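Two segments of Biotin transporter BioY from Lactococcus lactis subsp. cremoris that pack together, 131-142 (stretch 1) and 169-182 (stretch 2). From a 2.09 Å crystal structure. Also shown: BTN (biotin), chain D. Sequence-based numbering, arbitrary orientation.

Stretch 1 131-142: ELIIVLLFGVIF
Stretch 2, residues 169-182: FIPGDCIKAILTVV

The two stretches form an apolar helix-helix contact, steeply inclined and of opposed sense, in which small and branched aliphatic side chains interlock without a hydrogen bond between them, while the second helix also carries polar groups that bind biotin. Stretch 1 is helical throughout, with phi/psi near -61/-44 from E131 to L137, and stretch 2 is helical from about I170 to V182 with similar values. Their N-to-C directions differ by 137°, and the axes approach to 9.3 Å. The register therefore runs backwards: the CA atoms of L132 and V181 lie 6.0 Å apart, those of V135 and A177 6.1 Å, and those of V140 and D173 6.2 Å. Together the surfaces bury 521 Å².

Stretch 1 is not a uniform alpha helix. A wider pi-type turn spans 136-141, where L136 O accepts from both V140 N (3.1 Å) and I141 N (2.8 Å), and F142 N reaches L137 O at 2.9 Å. F138 (-100/-29), G139 (-88/-22) and V140 (-116/-63) depart from the torsions of the preceding residues within this turn. The spacing of facing residues reflects this turn: V135 and V140, five residues apart, both point toward stretch 2, where D173 and A177 keep the usual four-residue spacing.

At the centre, the CB of A177 points toward stretch 1. It lies 3.7 Å from V135 CG1, 4.2 Å from V140 CG2 and 3.9 Å from L132 CD1; both valines are t. V181, also t, packs at the N-terminal end of stretch 1, its CG2 being 3.5 Å from L132 CA, 4.2 Å from V135 CG2 and 4.0 Å from E131 CG, so the aliphatic part of the glutamate joins the contact. L132 (chi1 t, chi2 p) starts sideways but reaches in at its end, and its CD2 comes to a very tight 3.0 Å from CD1 of I178 (m, m), whose CA-to-CB bond points away.

Toward the other end, V140 CG1 sits 3.5 Å from D173 CB and 4.1 Å from CD1 of I170 (m, m). I141 (m, m) adds a looser contact, its CD1 4.4 Å from I170 CD1, and L136 CD2 touches C174 SG at 4.3 Å.

No hydrogen bond joins the two stretches; the polar groups of stretch 2 serve its own helix and biotin, while the E131 carboxylate is bonded elsewhere in the structure. D173 (chi1 m, chi2 -9°) comes closest to V140 at its CB, and its carboxylate also bonds K176 and biotin: K176 NZ forms a salt bridge to D173 OD1 at 2.7 Å, and biotin N1 donates to D173 OD1 at 3.0 Å and, weakly, to D173 OD2 at 3.1 Å. K176 (chi1 m, chi2 t, chi3 -144°, chi4 t) also makes a weak hydrogen bond from NZ to biotin O3 at 2.9 Å. F169 (chi1 m, chi2 -52°) turns its end away from stretch 1 and offers a ring face to biotin C5, with its CD1 3.4 Å from biotin C3. T180 (m) satisfies its hydroxyl within its own helix, OG1 donating to K176 O at 2.8 Å, while its CG2 lies 4.3 Å from V135 CG1.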

# COMPACT_ATOMS: atom_id res chain seq x y z
N GLU A 131 4.66 -8.85 12.45
CA GLU A 131 4.43 -7.68 11.62
C GLU A 131 4.48 -8.05 10.13
O GLU A 131 3.63 -7.60 9.35
CB GLU A 131 5.45 -6.58 11.93
CG GLU A 131 5.27 -5.28 11.13
CD GLU A 131 5.72 -4.05 11.90
OE1 GLU A 131 5.63 -2.90 11.38
OE2 GLU A 131 6.17 -4.21 13.06
N LEU A 132 5.48 -8.86 9.76
CA LEU A 132 5.66 -9.28 8.37
C LEU A 132 4.44 -10.08 7.88
O LEU A 132 3.98 -9.89 6.76
CB LEU A 132 6.96 -10.11 8.19
CG LEU A 132 7.23 -10.66 6.78
CD1 LEU A 132 7.22 -9.57 5.70
CD2 LEU A 132 8.54 -11.45 6.73
N ILE A 133 3.91 -10.94 8.73
CA ILE A 133 2.75 -11.72 8.36
C ILE A 133 1.52 -10.82 8.15
O ILE A 133 0.76 -11.03 7.21
CB ILE A 133 2.47 -12.85 9.36
CG1 ILE A 133 3.64 -13.86 9.37
CG2 ILE A 133 1.13 -13.52 9.05
CD1 ILE A 133 4.09 -14.33 7.99
N ILE A 134 1.32 -9.84 9.03
CA ILE A 134 0.23 -8.85 8.86
C ILE A 134 0.39 -8.07 7.55
O ILE A 134 -0.58 -7.88 6.77
CB ILE A 134 0.12 -7.90 10.07
CG1 ILE A 134 -0.29 -8.69 11.32
CG2 ILE A 134 -0.86 -6.74 9.82
CD1 ILE A 134 0.07 -7.96 12.62
N VAL A 135 1.61 -7.65 7.26
CA VAL A 135 1.87 -6.92 6.02
C VAL A 135 1.61 -7.82 4.80
O VAL A 135 0.98 -7.40 3.84
CB VAL A 135 3.29 -6.30 5.99
CG1 VAL A 135 3.60 -5.75 4.59
CG2 VAL A 135 3.41 -5.19 7.05
N LEU A 136 2.06 -9.07 4.87
CA LEU A 136 1.82 -10.05 3.79
C LEU A 136 0.32 -10.25 3.58
O LEU A 136 -0.20 -10.19 2.44
CB LEU A 136 2.43 -11.39 4.19
CG LEU A 136 2.92 -12.52 3.29
CD1 LEU A 136 2.52 -13.90 3.85
CD2 LEU A 136 2.63 -12.37 1.81
N LEU A 137 -0.40 -10.47 4.68
CA LEU A 137 -1.82 -10.76 4.57
C LEU A 137 -2.59 -9.62 3.90
O LEU A 137 -3.39 -9.86 2.96
CB LEU A 137 -2.41 -11.08 5.94
CG LEU A 137 -3.68 -11.88 6.13
CD1 LEU A 137 -3.62 -13.26 5.46
CD2 LEU A 137 -3.88 -12.04 7.65
N PHE A 138 -2.34 -8.40 4.35
CA PHE A 138 -3.15 -7.28 3.89
C PHE A 138 -2.56 -6.42 2.79
O PHE A 138 -3.30 -5.86 2.00
CB PHE A 138 -3.59 -6.44 5.06
CG PHE A 138 -4.39 -7.21 6.06
CD1 PHE A 138 -5.60 -7.76 5.72
CD2 PHE A 138 -3.93 -7.38 7.36
CE1 PHE A 138 -6.35 -8.47 6.64
CE2 PHE A 138 -4.66 -8.10 8.28
CZ PHE A 138 -5.88 -8.64 7.93
N GLY A 139 -1.23 -6.33 2.74
CA GLY A 139 -0.57 -5.59 1.68
C GLY A 139 -0.29 -6.42 0.43
O GLY A 139 -0.09 -5.86 -0.62
N VAL A 140 -0.25 -7.74 0.56
CA VAL A 140 0.08 -8.60 -0.57
C VAL A 140 -1.10 -9.50 -0.96
O VAL A 140 -1.64 -9.33 -2.05
CB VAL A 140 1.36 -9.43 -0.33
CG1 VAL A 140 1.65 -10.32 -1.55
CG2 VAL A 140 2.53 -8.49 -0.00
N ILE A 141 -1.54 -10.39 -0.06
CA ILE A 141 -2.58 -11.36 -0.39
C ILE A 141 -3.96 -10.72 -0.67
O ILE A 141 -4.58 -10.99 -1.72
CB ILE A 141 -2.73 -12.48 0.67
CG1 ILE A 141 -1.38 -13.20 0.92
CG2 ILE A 141 -3.80 -13.46 0.20
CD1 ILE A 141 -0.70 -13.81 -0.31
N PHE A 142 -4.42 -9.87 0.26
CA PHE A 142 -5.67 -9.10 0.11
C PHE A 142 -5.65 -8.28 -1.19
O PHE A 142 -6.54 -8.40 -2.02
CB PHE A 142 -5.87 -8.16 1.31
CG PHE A 142 -7.00 -7.17 1.14
CD1 PHE A 142 -8.33 -7.61 1.11
CD2 PHE A 142 -6.74 -5.82 1.01
CE1 PHE A 142 -9.37 -6.69 0.97
CE2 PHE A 142 -7.76 -4.91 0.85
CZ PHE A 142 -9.08 -5.34 0.84
N PHE A 169 3.39 -11.86 -9.36
CA PHE A 169 3.62 -10.71 -8.47
C PHE A 169 4.17 -11.07 -7.10
O PHE A 169 4.68 -10.18 -6.41
CB PHE A 169 2.35 -9.87 -8.29
CG PHE A 169 1.82 -9.33 -9.58
CD1 PHE A 169 2.66 -8.63 -10.46
CD2 PHE A 169 0.51 -9.57 -9.95
CE1 PHE A 169 2.18 -8.19 -11.70
CE2 PHE A 169 0.03 -9.11 -11.17
CZ PHE A 169 0.87 -8.44 -12.05
N ILE A 170 4.09 -12.35 -6.73
CA ILE A 170 4.38 -12.77 -5.36
C ILE A 170 5.84 -12.56 -4.92
O ILE A 170 6.08 -12.04 -3.84
CB ILE A 170 3.93 -14.24 -5.11
CG1 ILE A 170 2.39 -14.34 -5.14
CG2 ILE A 170 4.51 -14.80 -3.78
CD1 ILE A 170 1.65 -13.54 -4.07
N PRO A 171 6.82 -12.95 -5.75
CA PRO A 171 8.22 -12.77 -5.34
C PRO A 171 8.60 -11.31 -5.07
O PRO A 171 9.24 -11.00 -4.04
CB PRO A 171 9.03 -13.32 -6.52
CG PRO A 171 8.07 -14.08 -7.37
CD PRO A 171 6.67 -13.66 -7.04
N GLY A 172 8.20 -10.44 -6.00
CA GLY A 172 8.43 -9.00 -5.86
C GLY A 172 7.63 -8.43 -4.69
O GLY A 172 8.14 -7.61 -3.93
N ASP A 173 6.39 -8.89 -4.51
CA ASP A 173 5.56 -8.40 -3.40
C ASP A 173 6.09 -8.84 -2.01
O ASP A 173 6.00 -8.05 -1.04
CB ASP A 173 4.08 -8.74 -3.57
CG ASP A 173 3.42 -7.93 -4.71
OD1 ASP A 173 4.06 -6.99 -5.25
OD2 ASP A 173 2.26 -8.25 -5.11
N CYS A 174 6.66 -10.05 -1.94
CA CYS A 174 7.28 -10.53 -0.70
C CYS A 174 8.53 -9.75 -0.33
O CYS A 174 8.71 -9.41 0.85
CB CYS A 174 7.61 -12.03 -0.77
SG CYS A 174 6.14 -13.05 -0.58
N ILE A 175 9.37 -9.46 -1.33
CA ILE A 175 10.52 -8.58 -1.14
C ILE A 175 10.06 -7.20 -0.62
O ILE A 175 10.67 -6.67 0.32
CB ILE A 175 11.36 -8.40 -2.42
CG1 ILE A 175 12.07 -9.71 -2.79
CG2 ILE A 175 12.39 -7.29 -2.25
CD1 ILE A 175 12.46 -9.73 -4.26
N LYS A 176 9.02 -6.64 -1.21
CA LYS A 176 8.47 -5.34 -0.78
C LYS A 176 7.98 -5.39 0.65
O LYS A 176 8.19 -4.45 1.39
CB LYS A 176 7.34 -4.83 -1.68
CG LYS A 176 7.77 -4.49 -3.11
CD LYS A 176 6.55 -4.38 -4.03
CE LYS A 176 6.81 -4.89 -5.44
NZ LYS A 176 5.57 -4.93 -6.25
N ALA A 177 7.29 -6.47 1.02
CA ALA A 177 6.76 -6.62 2.37
C ALA A 177 7.91 -6.74 3.40
O ALA A 177 7.81 -6.18 4.51
CB ALA A 177 5.83 -7.83 2.47
N ILE A 178 8.98 -7.47 3.04
CA ILE A 178 10.13 -7.65 3.91
C ILE A 178 10.83 -6.31 4.11
O ILE A 178 11.21 -5.95 5.24
CB ILE A 178 11.22 -8.62 3.35
CG1 ILE A 178 10.75 -10.07 3.14
CG2 ILE A 178 12.44 -8.65 4.24
CD1 ILE A 178 9.77 -10.60 4.13
N LEU A 179 11.05 -5.59 3.01
CA LEU A 179 11.70 -4.28 3.10
C LEU A 179 10.83 -3.30 3.89
O LEU A 179 11.36 -2.44 4.62
CB LEU A 179 11.99 -3.70 1.70
CG LEU A 179 13.14 -4.37 0.94
CD1 LEU A 179 13.13 -3.97 -0.54
CD2 LEU A 179 14.47 -3.99 1.60
N THR A 180 9.51 -3.42 3.71
CA THR A 180 8.56 -2.63 4.50
C THR A 180 8.77 -2.82 6.01
O THR A 180 8.92 -1.84 6.75
CB THR A 180 7.09 -2.94 4.13
OG1 THR A 180 6.80 -2.43 2.82
CG2 THR A 180 6.11 -2.31 5.16
N VAL A 181 8.83 -4.06 6.46
CA VAL A 181 9.00 -4.33 7.89
C VAL A 181 10.35 -3.79 8.38
O VAL A 181 10.41 -3.08 9.40
CB VAL A 181 8.79 -5.81 8.23
CG1 VAL A 181 9.03 -6.07 9.74
CG2 VAL A 181 7.37 -6.22 7.83
N VAL A 182 11.43 -4.07 7.63
CA VAL A 182 12.76 -3.58 7.99
C VAL A 182 12.79 -2.04 8.09
O VAL A 182 13.22 -1.48 9.11
CB VAL A 182 13.85 -4.02 6.97
CG1 VAL A 182 15.19 -3.39 7.32
CG2 VAL A 182 13.98 -5.55 6.94
C11 BTN D . -1.67 1.10 -11.59
O11 BTN D . -0.75 1.94 -11.48
O12 BTN D . -2.49 1.20 -12.52
C10 BTN D . -1.82 -0.06 -10.59
C9 BTN D . -0.91 -1.25 -10.90
C8 BTN D . -1.16 -2.40 -9.89
C7 BTN D . -0.06 -3.47 -9.98
C2 BTN D . -0.26 -4.60 -8.98
S1 BTN D . -0.03 -4.02 -7.29
C6 BTN D . 0.19 -5.68 -6.71
C5 BTN D . 0.92 -6.48 -7.82
N1 BTN D . 2.35 -6.42 -7.65
C3 BTN D . 2.97 -5.76 -8.63
O3 BTN D . 4.18 -5.57 -8.71
N2 BTN D . 2.04 -5.35 -9.51
C4 BTN D . 0.70 -5.77 -9.16